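Side-chain contacts in peroxide stress regulator PerR, FUR family (Streptococcus pyogenes, PDB 4LMY), which probably acts as a peroxide-sensing transcription factor of the ferric uptake regulator family, binding DNA through a winged-helix domain and zinc at two separate sites: residues E14-H19 with A33-M38; H4-A9 with L20-I25; P45-I50 with A64-N69; R52-Q55 with N60-L63; V79-I84 with L88-D93. All coordinates share one frame; numbering follows the deposited sequence.

Contact 1: residues E14-H19 with A33-M38; sequences ENVLEH and AIISYM. With ZN (zinc ion), chain E.
Flat groups lie on the sides of the two helices away from the pair where V16 meets I35: the imidazole of H19 has the backbone O of N15 at its edge, in the ring plane, and the phenol ring of Y37 likewise has M38 SD at its edge. The contact itself joins helix 12-22 to helix 29-40 in the winged-helix domain of a Fur-family regulator, and it is wholly apolar. V16 and I35 reach toward each other tip to tip, with V16 CG1 3.6 Å from I35 CD1. With V16 CG1 anti to the backbone N (chi1 175°), this branch is the one that faces helix 29-40. L17 joins obliquely through CD2. L73 of helix 63-75 packs against both V16 and I35, so the pair is buried among three helices.

Another side of helix 12-22 serves a metal. H19 NE2 is 2.2 Å from a zinc ion that H4, H6, H97 and H99 also bind, while F78 meets the H19 ring edge to face. N15 reaches the same ion through its side-chain amide; the atom modelled as ND2 lies nearest, although an oxygen would be the usual ligand and the flip of the amide is doubtful. Back at the apolar interface, I35 CD1 also touches L17 CD2, at 3.8 Å.

Contact 2: residues H4-A9 with L20-I25; sequences HSHQQA and LREKHI. With ZN (zinc ion), chain E.
H6 and E22 meet through a single polar link between the N-terminal loop and the last turn of helix 12-22. H6 ND1 donates to E22 OE2 at 3.2 Å, with an N-H...acceptor angle of 145°. The carboxylate oxygen lies in the plane of the imidazole, at its edge, whereas from the glutamate's side the donor comes from above the carboxylate plane; the two planes stand 38° apart. E22 spans the gap as an extended chain beyond CG (chi2 174°).

The tight part lies on the inner side of H6. Its NE2 and H4 NE2 each bind zinc at 2.2 Å, and H99 presents an edge-to-face partner to the H6 ring. With one nitrogen on the metal and the other on E22, the rotation of the H6 ring is fixed, and the carboxylate would probably make the imidazole a more electron-rich ligand. The E22 side is loose by comparison: it is solvent-exposed, and nothing else in 20-25 touches the loop. Beyond E22 the helix closes in a Schellman motif, with H24 at positive phi and I25 N bonded to L20 O at 2.9 Å. A second-shell carboxylate on a metal-bound histidine is typical of zinc sites, here the histidine-rich one completed by N15, H19, H97 and H99.

Contact 3: residues P45-I50 with A64-N69; sequences PSADKI and ATVYNN
The backbones of helix 47-54 and helix 63-75 come close at A47 and V66, whose CA atoms are 6.4 Å apart, a short spacing that the small A47 side chain permits. A47 CB points toward the second helix and meets the Y67 ring at CE1, 3.7 Å away, approaching the ring obliquely. V66, beside it, faces both A47 and I50. Its CG1, set anti to the backbone N (chi1 177°), is 3.7 Å from A47 O and 3.9 Å from I50 CG2, so this one methyl spans the first turn of the opposite helix. I50 lies across V66 at a slant, its CB and CD1 also close to the same methyl. L70, one turn beyond V66, packs on both A47 and I50, and M38 and Y37 of helix 29-40 cover I50 from another side.

Polar groups secure each helix separately. S46 is the N-cap of helix 47-54, its OG accepting from K49 N at 3.1 Å. In the partner helix, N69 ND2 donates to T65 O at 2.8 Å from above the carbonyl plane, while N69 N reaches that oxygen from the opposite face. N69 OD1 in turn accepts from R31 NE, fixing the amide at both ends. Two helices packed in this way, with 63-75 in the place of the DNA-recognition helix of Fur-family relatives, form the helix-turn-helix of a winged-helix domain.

Contact 4: residues R52-Q55 with N60-L63; sequences RDLQ and NMSL
M61 reaches L54 with a side chain that runs straight before it hooks at the end. From CB the chain sets out toward the end of helix 47-54, and CG lies anti to the backbone N (chi1 176°). A second anti torsion carries the sulfur onward until SD is 3.8 Å from L54 CB. There the chain bends (chi3 -79°), which brings the terminal methyl back over the leucine: CE lies 3.8 Å from L54 CB and 3.9 Å from L54 CD1. The leucine is therefore touched both near its root and at one branch. V66 packs against the same sulfur, and I34 of helix 29-40 meets both M61 and L54.

This is the turn of the helix-turn-helix, where the chain leaves helix 47-54, loops round and enters helix 63-75, with S62 as the N-cap residue; S62 OG is hydrogen-bonded to T65 OG1. Q55 bends at chi2 (66°), bringing its amide beside the M61 backbone. As modelled, Q55 OE1 is 3.4 Å from M61 O, an approach of two acceptors and not a hydrogen bond.

Contact 5: residues V79-I84 with L88-D93; sequences VSELKI and LTTYYD
Strands 79-82 and 91-93 run antiparallel, their directions 150° apart and their axes approaching to 4.7 Å. S80 with D93 and L82 with Y91 are hydrogen-bonded pairs, and E81 with Y92 is the non-hydrogen-bonded pair between them. The short bond from L82 N to Y91 O, 2.6 Å, is almost straight at 178°.

On the face with E81 and Y92, the two side chains lie side by side and point the same way, carboxylate and ring planes 19° apart; E81 CG is 3.9 Å from Y92 CE1. V79 CG1 comes to the edge of the Y92 ring, 3.9 Å from Y92 CD1. L70 and L73 of helix 63-75 back Y92 and V79 respectively. On the face opposite E81 and Y92, L82 CD1 rests against D93 CB at 4.1 Å. Toward the turn the contact becomes looser and more exposed: K83 NZ makes only weak bonds, to T90 OG1 at 3.3 Å and to L88 O, while I84 CD1 touches Y91 CE2 at 4.2 Å. T89 CG2 lies over one face of the Y91 ring, toward its rim, and the Y91 OH is hydrogen-bonded to D87. The arrangement is the two-stranded beta hairpin that forms the wing of a winged-helix domain.

Overall arrangement
Contacts 1 and 3 are buried and apolar, and helix 29-40 connects them: its Y37 and M38 pack on I50, and I34 on N69. Contacts 3 and 4 share helix 47-54 and sit about 8 Å apart, centre to centre, the first holding the two helices of the helix-turn-helix and the second its turn. Contact 5, on the surface, relies mainly on backbone hydrogen bonds; P45 O and Y92 N tie the hairpin to contact 3. Contact 2 is also at the surface but is polar and metal-centred. It shares helix 12-22 and one zinc ion with contact 1, so that helix faces the hydrophobic interior on one side and the histidine-rich site on another.

Contact 1: residues E14-H19 with A33-M38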
# COMPACT_ATOMS: atom_id res chain seq x y z
N GLU B 14 6.60 -1.98 -15.62
CA GLU B 14 7.74 -2.84 -15.89
C GLU B 14 7.43 -4.31 -15.63
O GLU B 14 8.01 -5.20 -16.25
CB GLU B 14 8.97 -2.40 -15.08
CG GLU B 14 9.52 -1.03 -15.46
CD GLU B 14 10.04 -0.97 -16.89
OE1 GLU B 14 10.32 -2.04 -17.48
OE2 GLU B 14 10.18 0.15 -17.42
N ASN B 15 6.51 -4.57 -14.70
CA ASN B 15 6.09 -5.94 -14.44
C ASN B 15 5.37 -6.56 -15.62
O ASN B 15 5.65 -7.69 -16.00
CB ASN B 15 5.21 -6.04 -13.19
CG ASN B 15 4.68 -7.44 -12.97
OD1 ASN B 15 3.52 -7.73 -13.24
ND2 ASN B 15 5.55 -8.32 -12.49
N VAL B 16 4.44 -5.80 -16.21
CA VAL B 16 3.70 -6.28 -17.37
C VAL B 16 4.66 -6.65 -18.49
O VAL B 16 4.57 -7.73 -19.08
CB VAL B 16 2.70 -5.23 -17.88
CG1 VAL B 16 2.05 -5.71 -19.17
CG2 VAL B 16 1.65 -4.96 -16.83
N LEU B 17 5.61 -5.75 -18.77
CA LEU B 17 6.58 -5.97 -19.84
C LEU B 17 7.43 -7.21 -19.58
O LEU B 17 7.69 -7.99 -20.49
CB LEU B 17 7.47 -4.74 -20.02
CG LEU B 17 6.77 -3.45 -20.46
CD1 LEU B 17 7.79 -2.41 -20.92
CD2 LEU B 17 5.75 -3.73 -21.55
N GLU B 18 7.85 -7.39 -18.33
CA GLU B 18 8.64 -8.55 -17.96
C GLU B 18 7.87 -9.85 -18.19
O GLU B 18 8.41 -10.80 -18.76
CB GLU B 18 9.11 -8.46 -16.50
CG GLU B 18 9.89 -9.67 -16.01
CD GLU B 18 11.23 -9.84 -16.72
OE1 GLU B 18 11.78 -10.97 -16.69
OE2 GLU B 18 11.73 -8.87 -17.31
N HIS B 19 6.62 -9.89 -17.75
CA HIS B 19 5.76 -11.05 -17.96
C HIS B 19 5.55 -11.33 -19.44
O HIS B 19 5.60 -12.48 -19.88
CB HIS B 19 4.40 -10.85 -17.28
CG HIS B 19 4.42 -11.11 -15.80
ND1 HIS B 19 3.91 -12.26 -15.24
CD2 HIS B 19 4.87 -10.36 -14.77
CE1 HIS B 19 4.05 -12.21 -13.93
NE2 HIS B 19 4.63 -11.07 -13.61
N ALA B 33 1.82 1.92 -24.98
CA ALA B 33 0.91 3.05 -24.77
C ALA B 33 -0.38 2.61 -24.10
O ALA B 33 -0.89 3.30 -23.21
CB ALA B 33 0.61 3.73 -26.09
N ILE B 34 -0.92 1.47 -24.51
CA ILE B 34 -2.17 0.98 -23.96
C ILE B 34 -2.00 0.50 -22.52
O ILE B 34 -2.85 0.75 -21.66
CB ILE B 34 -2.77 -0.13 -24.86
CG1 ILE B 34 -3.22 0.49 -26.19
CG2 ILE B 34 -3.94 -0.80 -24.17
CD1 ILE B 34 -3.66 -0.52 -27.22
N ILE B 35 -0.88 -0.17 -22.24
CA ILE B 35 -0.56 -0.59 -20.88
C ILE B 35 -0.47 0.62 -19.95
O ILE B 35 -1.11 0.64 -18.89
CB ILE B 35 0.76 -1.38 -20.82
CG1 ILE B 35 0.62 -2.70 -21.56
CG2 ILE B 35 1.18 -1.63 -19.37
CD1 ILE B 35 1.94 -3.37 -21.89
N SER B 36 0.30 1.62 -20.35
CA SER B 36 0.48 2.83 -19.55
C SER B 36 -0.85 3.55 -19.36
O SER B 36 -1.16 4.02 -18.26
CB SER B 36 1.49 3.77 -20.20
OG SER B 36 2.78 3.21 -20.22
N TYR B 37 -1.63 3.62 -20.43
CA TYR B 37 -2.95 4.24 -20.38
C TYR B 37 -3.83 3.56 -19.33
O TYR B 37 -4.46 4.23 -18.51
CB TYR B 37 -3.63 4.16 -21.75
CG TYR B 37 -5.04 4.73 -21.77
CD1 TYR B 37 -6.14 3.92 -21.49
CD2 TYR B 37 -5.27 6.06 -22.09
CE1 TYR B 37 -7.42 4.43 -21.51
CE2 TYR B 37 -6.56 6.57 -22.12
CZ TYR B 37 -7.63 5.75 -21.83
OH TYR B 37 -8.91 6.25 -21.85
N MET B 38 -3.86 2.23 -19.36
CA MET B 38 -4.69 1.45 -18.44
C MET B 38 -4.23 1.60 -17.00
O MET B 38 -5.05 1.68 -16.08
CB MET B 38 -4.71 -0.02 -18.85
CG MET B 38 -5.44 -0.30 -20.16
SD MET B 38 -7.12 0.34 -20.15
CE MET B 38 -7.83 -0.61 -18.80
ZN ZN E . 5.29 -10.36 -11.68

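Contact 2: residues H4-A9 with L20-I25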
# COMPACT_ATOMS: atom_id res chain seq x y z
N HIS B 4 5.05 -15.04 -6.90
CA HIS B 4 6.25 -15.34 -7.67
C HIS B 4 7.24 -14.20 -7.54
O HIS B 4 6.95 -13.18 -6.92
CB HIS B 4 5.88 -15.53 -9.14
CG HIS B 4 5.37 -14.28 -9.80
ND1 HIS B 4 4.05 -13.90 -9.76
CD2 HIS B 4 6.01 -13.32 -10.51
CE1 HIS B 4 3.89 -12.77 -10.41
NE2 HIS B 4 5.07 -12.40 -10.88
N SER B 5 8.42 -14.36 -8.14
CA SER B 5 9.44 -13.32 -8.13
C SER B 5 10.20 -13.25 -9.45
O SER B 5 10.37 -14.26 -10.13
CB SER B 5 10.43 -13.55 -6.99
OG SER B 5 11.56 -12.71 -7.12
N HIS B 6 10.64 -12.05 -9.81
CA HIS B 6 11.49 -11.87 -10.99
C HIS B 6 12.89 -11.51 -10.54
O HIS B 6 13.73 -11.08 -11.34
CB HIS B 6 10.93 -10.78 -11.90
CG HIS B 6 9.47 -10.94 -12.22
ND1 HIS B 6 9.02 -11.73 -13.25
CD2 HIS B 6 8.38 -10.41 -11.63
CE1 HIS B 6 7.70 -11.68 -13.29
NE2 HIS B 6 7.28 -10.88 -12.32
N GLN B 7 13.13 -11.68 -9.24
CA GLN B 7 14.43 -11.41 -8.62
C GLN B 7 14.88 -9.96 -8.75
O GLN B 7 16.08 -9.67 -8.74
CB GLN B 7 15.50 -12.38 -9.15
CG GLN B 7 15.32 -13.82 -8.69
CD GLN B 7 14.17 -14.52 -9.39
OE1 GLN B 7 14.07 -14.50 -10.61
NE2 GLN B 7 13.28 -15.12 -8.60
N GLN B 8 13.92 -9.05 -8.85
CA GLN B 8 14.19 -7.61 -8.82
C GLN B 8 12.89 -6.84 -8.63
O GLN B 8 11.80 -7.37 -8.88
CB GLN B 8 14.90 -7.14 -10.09
CG GLN B 8 14.00 -6.99 -11.30
CD GLN B 8 14.75 -6.51 -12.53
OE1 GLN B 8 14.69 -7.13 -13.59
NE2 GLN B 8 15.47 -5.40 -12.39
N ALA B 9 13.00 -5.59 -8.19
CA ALA B 9 11.83 -4.74 -8.04
C ALA B 9 11.34 -4.28 -9.40
O ALA B 9 12.14 -3.94 -10.27
CB ALA B 9 12.17 -3.54 -7.17
N LEU B 20 5.32 -10.28 -20.22
CA LEU B 20 5.11 -10.42 -21.66
C LEU B 20 6.36 -10.91 -22.38
O LEU B 20 6.28 -11.74 -23.28
CB LEU B 20 4.60 -9.12 -22.28
CG LEU B 20 3.20 -8.66 -21.86
CD1 LEU B 20 2.76 -7.46 -22.70
CD2 LEU B 20 2.20 -9.80 -21.97
N ARG B 21 7.52 -10.38 -21.99
CA ARG B 21 8.80 -10.83 -22.54
C ARG B 21 9.01 -12.31 -22.25
O ARG B 21 9.45 -13.06 -23.12
CB ARG B 21 9.97 -10.03 -21.97
CG ARG B 21 10.11 -8.62 -22.49
CD ARG B 21 11.43 -8.01 -22.04
NE ARG B 21 11.37 -6.55 -21.99
CZ ARG B 21 11.26 -5.85 -20.86
NH1 ARG B 21 11.20 -6.47 -19.69
NH2 ARG B 21 11.21 -4.52 -20.92
N GLU B 22 8.70 -12.70 -21.02
CA GLU B 22 8.83 -14.10 -20.60
C GLU B 22 8.02 -15.02 -21.51
O GLU B 22 8.42 -16.16 -21.75
CB GLU B 22 8.36 -14.27 -19.15
CG GLU B 22 9.37 -13.79 -18.11
CD GLU B 22 8.81 -13.83 -16.70
OE1 GLU B 22 7.58 -14.03 -16.54
OE2 GLU B 22 9.60 -13.67 -15.74
N LYS B 23 6.91 -14.52 -22.03
CA LYS B 23 6.03 -15.30 -22.89
C LYS B 23 6.33 -15.07 -24.37
O LYS B 23 5.60 -15.56 -25.24
CB LYS B 23 4.57 -14.97 -22.61
CG LYS B 23 4.18 -15.07 -21.14
CD LYS B 23 4.38 -16.48 -20.61
CE LYS B 23 3.21 -16.90 -19.74
NZ LYS B 23 1.95 -16.95 -20.53
N HIS B 24 7.39 -14.32 -24.66
CA HIS B 24 7.79 -13.99 -26.03
C HIS B 24 6.71 -13.25 -26.80
O HIS B 24 6.50 -13.50 -27.99
CB HIS B 24 8.23 -15.24 -26.79
CG HIS B 24 9.30 -16.03 -26.11
ND1 HIS B 24 9.04 -17.17 -25.38
CD2 HIS B 24 10.64 -15.84 -26.03
CE1 HIS B 24 10.16 -17.65 -24.89
NE2 HIS B 24 11.15 -16.87 -25.27
N ILE B 25 6.01 -12.35 -26.13
CA ILE B 25 5.01 -11.52 -26.78
C ILE B 25 5.64 -10.19 -27.18
O ILE B 25 6.21 -9.50 -26.33
CB ILE B 25 3.80 -11.28 -25.87
CG1 ILE B 25 3.15 -12.62 -25.50
CG2 ILE B 25 2.79 -10.36 -26.54
CD1 ILE B 25 2.03 -12.50 -24.49
ZN ZN E . 5.29 -10.36 -11.68

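Contact 3: residues P45-I50 with A64-N69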
# COMPACT_ATOMS: atom_id res chain seq x y z
N PRO B 45 -12.44 2.31 -18.50
CA PRO B 45 -12.77 2.70 -19.87
C PRO B 45 -13.25 1.55 -20.73
O PRO B 45 -12.85 0.40 -20.53
CB PRO B 45 -11.43 3.23 -20.40
CG PRO B 45 -10.41 2.46 -19.65
CD PRO B 45 -10.98 2.30 -18.26
N SER B 46 -14.12 1.87 -21.68
CA SER B 46 -14.52 0.91 -22.70
C SER B 46 -13.42 0.84 -23.75
O SER B 46 -12.49 1.64 -23.73
CB SER B 46 -15.82 1.37 -23.35
OG SER B 46 -15.62 2.60 -24.04
N ALA B 47 -13.54 -0.11 -24.67
CA ALA B 47 -12.59 -0.23 -25.76
C ALA B 47 -12.62 1.03 -26.63
O ALA B 47 -11.59 1.48 -27.12
CB ALA B 47 -12.89 -1.46 -26.60
N ASP B 48 -13.82 1.58 -26.81
CA ASP B 48 -13.98 2.79 -27.62
C ASP B 48 -13.29 3.99 -26.98
O ASP B 48 -12.66 4.79 -27.68
CB ASP B 48 -15.46 3.10 -27.84
CG ASP B 48 -15.67 4.25 -28.81
OD1 ASP B 48 -15.33 4.09 -30.01
OD2 ASP B 48 -16.19 5.31 -28.39
N LYS B 49 -13.42 4.11 -25.66
CA LYS B 49 -12.80 5.20 -24.93
C LYS B 49 -11.28 5.17 -25.07
O LYS B 49 -10.66 6.19 -25.35
CB LYS B 49 -13.18 5.15 -23.45
CG LYS B 49 -12.44 6.18 -22.59
CD LYS B 49 -13.38 7.27 -22.10
CE LYS B 49 -12.60 8.39 -21.41
NZ LYS B 49 -12.13 9.43 -22.36
N ILE B 50 -10.70 3.99 -24.86
CA ILE B 50 -9.27 3.80 -25.05
C ILE B 50 -8.87 4.21 -26.46
O ILE B 50 -7.92 4.97 -26.65
CB ILE B 50 -8.87 2.32 -24.84
CG1 ILE B 50 -9.26 1.84 -23.44
CG2 ILE B 50 -7.38 2.14 -25.08
CD1 ILE B 50 -9.09 0.35 -23.24
N ALA B 64 -9.80 -2.41 -33.65
CA ALA B 64 -9.30 -3.78 -33.68
C ALA B 64 -7.98 -3.89 -32.93
O ALA B 64 -7.73 -4.87 -32.22
CB ALA B 64 -9.14 -4.25 -35.11
N THR B 65 -7.13 -2.88 -33.07
CA THR B 65 -5.85 -2.84 -32.37
C THR B 65 -6.06 -2.84 -30.86
O THR B 65 -5.39 -3.57 -30.13
CB THR B 65 -5.04 -1.59 -32.77
OG1 THR B 65 -4.80 -1.61 -34.18
CG2 THR B 65 -3.71 -1.57 -32.03
N VAL B 66 -7.01 -2.03 -30.41
CA VAL B 66 -7.34 -1.96 -28.99
C VAL B 66 -7.87 -3.30 -28.47
O VAL B 66 -7.43 -3.78 -27.42
CB VAL B 66 -8.36 -0.83 -28.70
CG1 VAL B 66 -8.75 -0.83 -27.24
CG2 VAL B 66 -7.77 0.52 -29.10
N TYR B 67 -8.79 -3.91 -29.20
CA TYR B 67 -9.31 -5.23 -28.85
C TYR B 67 -8.18 -6.26 -28.74
O TYR B 67 -8.14 -7.05 -27.80
CB TYR B 67 -10.32 -5.70 -29.90
CG TYR B 67 -11.74 -5.20 -29.70
CD1 TYR B 67 -12.33 -5.18 -28.45
CD2 TYR B 67 -12.48 -4.74 -30.78
CE1 TYR B 67 -13.63 -4.73 -28.27
CE2 TYR B 67 -13.78 -4.28 -30.62
CZ TYR B 67 -14.34 -4.28 -29.36
OH TYR B 67 -15.63 -3.82 -29.19
N ASN B 68 -7.27 -6.23 -29.72
CA ASN B 68 -6.15 -7.16 -29.75
C ASN B 68 -5.28 -7.04 -28.51
O ASN B 68 -4.90 -8.04 -27.90
CB ASN B 68 -5.29 -6.94 -31.00
CG ASN B 68 -5.98 -7.40 -32.27
OD1 ASN B 68 -6.93 -8.18 -32.23
ND2 ASN B 68 -5.49 -6.93 -33.41
N ASN B 69 -4.98 -5.80 -28.14
CA ASN B 69 -4.14 -5.54 -26.97
C ASN B 69 -4.83 -5.89 -25.66
O ASN B 69 -4.21 -6.44 -24.75
CB ASN B 69 -3.67 -4.09 -26.97
CG ASN B 69 -2.48 -3.85 -27.87
OD1 ASN B 69 -1.33 -3.97 -27.44
ND2 ASN B 69 -2.74 -3.52 -29.13

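Contact 4: residues R52-Q55 with N60-L63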
# COMPACT_ATOMS: atom_id res chain seq x y z
N ARG B 52 -10.45 6.19 -28.61
CA ARG B 52 -10.62 7.62 -28.83
C ARG B 52 -9.53 8.46 -28.16
O ARG B 52 -9.08 9.47 -28.72
CB ARG B 52 -12.00 8.10 -28.38
CG ARG B 52 -13.12 7.74 -29.35
CD ARG B 52 -14.45 8.37 -28.94
NE ARG B 52 -15.09 7.66 -27.83
CZ ARG B 52 -15.04 8.04 -26.56
NH1 ARG B 52 -14.38 9.14 -26.22
NH2 ARG B 52 -15.66 7.33 -25.63
N ASP B 53 -9.10 8.05 -26.97
CA ASP B 53 -8.10 8.80 -26.22
C ASP B 53 -6.69 8.68 -26.78
O ASP B 53 -5.90 9.62 -26.70
CB ASP B 53 -8.11 8.39 -24.74
CG ASP B 53 -9.29 8.96 -23.98
OD1 ASP B 53 -9.97 9.86 -24.53
OD2 ASP B 53 -9.52 8.52 -22.84
N LEU B 54 -6.37 7.52 -27.35
CA LEU B 54 -5.03 7.29 -27.88
C LEU B 54 -4.91 7.62 -29.36
O LEU B 54 -3.80 7.76 -29.89
CB LEU B 54 -4.60 5.84 -27.62
CG LEU B 54 -4.32 5.49 -26.16
CD1 LEU B 54 -4.07 4.00 -26.00
CD2 LEU B 54 -3.13 6.28 -25.66
N GLN B 55 -6.05 7.74 -30.03
CA GLN B 55 -6.11 8.07 -31.46
C GLN B 55 -5.21 9.24 -31.92
O GLN B 55 -4.53 9.12 -32.94
CB GLN B 55 -7.56 8.29 -31.91
CG GLN B 55 -7.70 8.95 -33.28
CD GLN B 55 -7.19 8.07 -34.40
OE1 GLN B 55 -7.08 6.86 -34.26
NE2 GLN B 55 -6.87 8.69 -35.54
N ASN B 60 -2.57 5.52 -36.68
CA ASN B 60 -2.70 4.22 -37.30
C ASN B 60 -3.36 3.18 -36.39
O ASN B 60 -3.41 2.00 -36.71
CB ASN B 60 -1.33 3.72 -37.77
CG ASN B 60 -0.28 3.77 -36.68
OD1 ASN B 60 -0.57 3.53 -35.51
ND2 ASN B 60 0.95 4.09 -37.06
N MET B 61 -3.86 3.64 -35.25
CA MET B 61 -4.55 2.76 -34.31
C MET B 61 -6.01 2.60 -34.72
O MET B 61 -6.67 3.57 -35.09
CB MET B 61 -4.47 3.30 -32.88
CG MET B 61 -5.25 2.47 -31.86
SD MET B 61 -5.26 3.19 -30.20
CE MET B 61 -3.64 2.71 -29.61
N SER B 62 -6.49 1.37 -34.67
CA SER B 62 -7.90 1.08 -34.94
C SER B 62 -8.53 0.46 -33.70
O SER B 62 -7.84 0.12 -32.75
CB SER B 62 -8.02 0.12 -36.13
OG SER B 62 -7.50 -1.15 -35.81
N LEU B 63 -9.85 0.31 -33.72
CA LEU B 63 -10.55 -0.34 -32.63
C LEU B 63 -10.08 -1.79 -32.51
O LEU B 63 -9.95 -2.33 -31.40
CB LEU B 63 -12.06 -0.30 -32.86
CG LEU B 63 -12.92 -0.88 -31.74
CD1 LEU B 63 -12.71 -0.06 -30.47
CD2 LEU B 63 -14.39 -0.91 -32.14

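Contact 5: residues V79-I84 with L88-D93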
# COMPACT_ATOMS: atom_id res chain seq x y z
N VAL B 79 -5.60 -7.20 -16.72
CA VAL B 79 -6.80 -6.38 -16.90
C VAL B 79 -8.05 -7.24 -16.76
O VAL B 79 -8.09 -8.37 -17.26
CB VAL B 79 -6.79 -5.66 -18.27
CG1 VAL B 79 -8.17 -5.10 -18.60
CG2 VAL B 79 -5.75 -4.55 -18.29
N SER B 80 -9.06 -6.72 -16.07
CA SER B 80 -10.32 -7.43 -15.91
C SER B 80 -11.45 -6.77 -16.70
O SER B 80 -11.54 -5.55 -16.77
CB SER B 80 -10.70 -7.53 -14.43
OG SER B 80 -10.62 -6.26 -13.81
N GLU B 81 -12.31 -7.59 -17.30
CA GLU B 81 -13.51 -7.10 -17.95
C GLU B 81 -14.61 -6.95 -16.91
O GLU B 81 -14.97 -7.92 -16.24
CB GLU B 81 -13.98 -8.06 -19.04
CG GLU B 81 -12.89 -8.55 -19.98
CD GLU B 81 -13.43 -9.42 -21.09
OE1 GLU B 81 -12.84 -10.49 -21.37
OE2 GLU B 81 -14.46 -9.05 -21.68
N LEU B 82 -15.14 -5.74 -16.76
CA LEU B 82 -16.19 -5.50 -15.78
C LEU B 82 -17.53 -5.22 -16.46
O LEU B 82 -17.58 -4.79 -17.61
CB LEU B 82 -15.82 -4.34 -14.86
CG LEU B 82 -14.49 -4.44 -14.11
CD1 LEU B 82 -14.40 -3.32 -13.08
CD2 LEU B 82 -14.34 -5.80 -13.44
N LYS B 83 -18.61 -5.46 -15.72
CA LYS B 83 -19.95 -5.23 -16.24
C LYS B 83 -20.77 -4.34 -15.32
O LYS B 83 -20.64 -4.42 -14.09
CB LYS B 83 -20.69 -6.55 -16.45
CG LYS B 83 -21.15 -6.77 -17.88
CD LYS B 83 -19.96 -6.98 -18.80
CE LYS B 83 -20.22 -6.39 -20.18
NZ LYS B 83 -20.44 -7.42 -21.23
N ILE B 84 -21.61 -3.51 -15.91
CA ILE B 84 -22.61 -2.77 -15.17
C ILE B 84 -23.98 -3.28 -15.62
O ILE B 84 -24.17 -3.59 -16.79
CB ILE B 84 -22.51 -1.25 -15.43
CG1 ILE B 84 -21.13 -0.73 -15.01
CG2 ILE B 84 -23.59 -0.50 -14.67
CD1 ILE B 84 -20.99 0.77 -15.10
N LEU B 88 -24.59 -3.31 -21.84
CA LEU B 88 -23.87 -4.40 -22.49
C LEU B 88 -22.41 -4.06 -22.77
O LEU B 88 -21.63 -4.92 -23.17
CB LEU B 88 -24.55 -4.80 -23.80
CG LEU B 88 -25.86 -5.59 -23.76
CD1 LEU B 88 -26.12 -6.25 -25.11
CD2 LEU B 88 -25.85 -6.62 -22.64
N THR B 89 -22.05 -2.79 -22.57
CA THR B 89 -20.68 -2.35 -22.82
C THR B 89 -19.71 -2.97 -21.83
O THR B 89 -19.93 -2.93 -20.62
CB THR B 89 -20.56 -0.81 -22.75
OG1 THR B 89 -21.39 -0.22 -23.75
CG2 THR B 89 -19.11 -0.38 -22.98
N THR B 90 -18.63 -3.56 -22.35
CA THR B 90 -17.59 -4.09 -21.50
C THR B 90 -16.64 -2.97 -21.09
O THR B 90 -16.17 -2.21 -21.93
CB THR B 90 -16.78 -5.19 -22.21
OG1 THR B 90 -17.65 -6.28 -22.55
CG2 THR B 90 -15.66 -5.70 -21.32
N TYR B 91 -16.38 -2.87 -19.79
CA TYR B 91 -15.44 -1.89 -19.28
C TYR B 91 -14.22 -2.60 -18.73
O TYR B 91 -14.31 -3.72 -18.23
CB TYR B 91 -16.10 -1.01 -18.22
CG TYR B 91 -17.29 -0.25 -18.76
CD1 TYR B 91 -17.12 0.90 -19.52
CD2 TYR B 91 -18.59 -0.69 -18.51
CE1 TYR B 91 -18.20 1.59 -20.02
CE2 TYR B 91 -19.68 0.01 -19.00
CZ TYR B 91 -19.48 1.14 -19.75
OH TYR B 91 -20.56 1.83 -20.25
N TYR B 92 -13.07 -1.94 -18.83
CA TYR B 92 -11.80 -2.58 -18.49
C TYR B 92 -11.10 -1.86 -17.34
O TYR B 92 -11.19 -0.64 -17.22
CB TYR B 92 -10.90 -2.63 -19.72
CG TYR B 92 -11.50 -3.41 -20.87
CD1 TYR B 92 -11.20 -4.75 -21.06
CD2 TYR B 92 -12.37 -2.80 -21.77
CE1 TYR B 92 -11.75 -5.47 -22.11
CE2 TYR B 92 -12.93 -3.51 -22.82
CZ TYR B 92 -12.61 -4.84 -22.98
OH TYR B 92 -13.16 -5.55 -24.03
N ASP B 93 -10.42 -2.63 -16.50
CA ASP B 93 -9.71 -2.06 -15.37
C ASP B 93 -8.37 -2.76 -15.16
O ASP B 93 -8.31 -3.98 -15.09
CB ASP B 93 -10.54 -2.20 -14.10
CG ASP B 93 -9.91 -1.51 -12.90
OD1 ASP B 93 -9.49 -0.34 -13.04
OD2 ASP B 93 -9.82 -2.14 -11.83